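Local coordinates for DUF4847 domain-containing protein (Bacteroides vulgatus, PDB 4ZGF) that is of unknown function but binds calcium ions and probably has a lipocalin-like fold of the calycin group, at residues 105-108 with 109-113. Numbering follows the deposited sequence. Where two conformers were deposited one is given.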
loop_
_atom_site.group_PDB
_atom_site.type_symbol
_atom_site.label_atom_id
_atom_site.label_comp_id
_atom_site.label_asym_id
_atom_site.label_seq_id
_atom_site.Cartn_x
_atom_site.Cartn_y
_atom_site.Cartn_z
ATOM N N PHE A 105 -2.037 6.880 2.857
ATOM C CA PHE A 105 -1.739 5.467 3.081
ATOM C C PHE A 105 -2.807 4.794 3.947
ATOM O O PHE A 105 -3.308 3.698 3.641
ATOM C CB PHE A 105 -0.358 5.353 3.721
ATOM C CG PHE A 105 0.062 3.951 4.024
ATOM C CD1 PHE A 105 0.598 3.141 3.052
ATOM C CD2 PHE A 105 -0.151 3.400 5.299
ATOM C CE1 PHE A 105 1.017 1.836 3.330
ATOM C CE2 PHE A 105 0.263 2.102 5.582
ATOM C CZ PHE A 105 0.847 1.327 4.587
ATOM N N ILE A 106 -3.143 5.445 5.065
ATOM C CA ILE A 106 -4.120 4.891 5.993
ATOM C C ILE A 106 -5.485 4.739 5.311
ATOM O O ILE A 106 -6.155 3.719 5.488
ATOM C CB ILE A 106 -4.179 5.773 7.279
ATOM C CG1 ILE A 106 -2.871 5.632 8.067
ATOM C CG2 ILE A 106 -5.364 5.396 8.159
ATOM C CD1 ILE A 106 -2.658 6.771 9.080
ATOM N N GLU A 107 -5.873 5.716 4.502
ATOM C CA GLU A 107 -7.130 5.616 3.790
ATOM C C GLU A 107 -7.110 4.461 2.792
ATOM O O GLU A 107 -8.076 3.698 2.693
ATOM C CB GLU A 107 -7.426 6.947 3.105
ATOM C CG GLU A 107 -8.780 7.030 2.422
ATOM C CD GLU A 107 -10.032 7.150 3.372
ATOM O OE1 GLU A 107 -10.029 7.040 4.663
ATOM O OE2 GLU A 107 -11.108 7.217 2.749
ATOM N N ALA A 108 -6.013 4.288 2.049
ATOM C CA ALA A 108 -5.930 3.170 1.115
ATOM C C ALA A 108 -6.067 1.839 1.830
ATOM O O ALA A 108 -6.751 0.928 1.345
ATOM C CB ALA A 108 -4.637 3.232 0.309
ATOM N N LEU A 109 -5.410 1.696 2.981
ATOM C CA LEU A 109 -5.508 0.443 3.701
ATOM C C LEU A 109 -6.885 0.258 4.328
ATOM O O LEU A 109 -7.397 -0.852 4.348
ATOM C CB LEU A 109 -4.398 0.300 4.756
ATOM C CG LEU A 109 -3.152 -0.398 4.156
ATOM C CD1 LEU A 109 -2.539 0.354 3.003
ATOM C CD2 LEU A 109 -2.178 -0.746 5.233
ATOM N N ASN A 110 -7.458 1.324 4.872
ATOM C CA ASN A 110 -8.789 1.235 5.453
ATOM C C ASN A 110 -9.866 0.909 4.430
ATOM O O ASN A 110 -10.846 0.264 4.791
ATOM C CB ASN A 110 -9.181 2.542 6.141
ATOM C CG ASN A 110 -8.882 2.548 7.604
ATOM O OD1 ASN A 110 -9.071 1.534 8.277
ATOM N ND2 ASN A 110 -8.389 3.672 8.121
ATOM N N ASN A 111 -9.687 1.346 3.193
ATOM C CA ASN A 111 -10.692 1.092 2.159
ATOM C C ASN A 111 -10.428 -0.189 1.399
ATOM O O ASN A 111 -11.251 -0.594 0.566
ATOM C CB ASN A 111 -10.825 2.296 1.259
ATOM C CG ASN A 111 -11.402 3.497 1.974
ATOM O OD1 ASN A 111 -12.080 3.379 3.011
ATOM N ND2 ASN A 111 -11.134 4.654 1.426
ATOM N N ALA A 112 -9.290 -0.817 1.610
ATOM C CA ALA A 112 -8.970 -2.045 0.869
ATOM C C ALA A 112 -10.008 -3.126 1.168
ATOM O O ALA A 112 -10.297 -3.412 2.319
ATOM C CB ALA A 112 -7.594 -2.542 1.252
ATOM N N ILE A 113 -10.486 -3.756 0.103
ATOM C CA ILE A 113 -11.372 -4.901 0.243
ATOM C C ILE A 113 -10.993 -6.062 -0.653
ATOM O O ILE A 113 -11.388 -7.185 -0.360
ATOM C CB ILE A 113 -12.816 -4.493 0.125
ATOM C CG1 ILE A 113 -13.749 -5.516 0.736
ATOM C CG2 ILE A 113 -13.153 -4.150 -1.260
ATOM C CD1 ILE A 113 -15.131 -4.926 1.031
HETATM O O HOH W 1 -8.532 6.442 6.958
HETATM O O HOH W 2 -12.279 5.143 5.159
#
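Leu109, Asn110 and Asn111 donate their backbone N-H groups to the carbonyls of Phe105, Ile106 and Glu107, the i to i+4 pattern of an alpha-helix on its last turn. Asn110 N to Ile106 O is the shortest of the three bonds at 2.8 Å, and Asn111 N to Glu107 O the most bent, with an N-H...O angle of 145°. Beyond them the chain extends at Ala112 and passes into strand 114-117. On the inner side, Leu109, in one of its two conformers, sets CD1 over one face of the Phe105 ring, 4.0 Å from its centroid, a CH-pi contact, while Leu109 CD2 lies 3.7 Å from Phe105 CZ at the far end of that ring. Phe105 holds CG anti to its own N (chi1 179°), beside the carbonyl carbon, which turns a ring face toward the leucine methyls. The pair illustrates how an amphipathic helix is seated on a curled antiparallel sheet, consistent with a calycin-like fold: both residues meet Ile133 and Phe135, and Phe56 joins the Phe105 ring edge-to-face. Replacing Phe105 with alanine would probably take the ring face from under the Leu109 methyls and open a gap against strand 132-136. The outer side is polar. Bent at chi2 in one of two alternative conformers, Glu107 brings OE2 to 2.9 Å from Asn111 ND2 in a weak hydrogen bond, carboxylate and amide planes being 81° apart. Its OE1 there accepts from two waters, one also bound to Asn110 ND2, the other donating to Asn111 OD1.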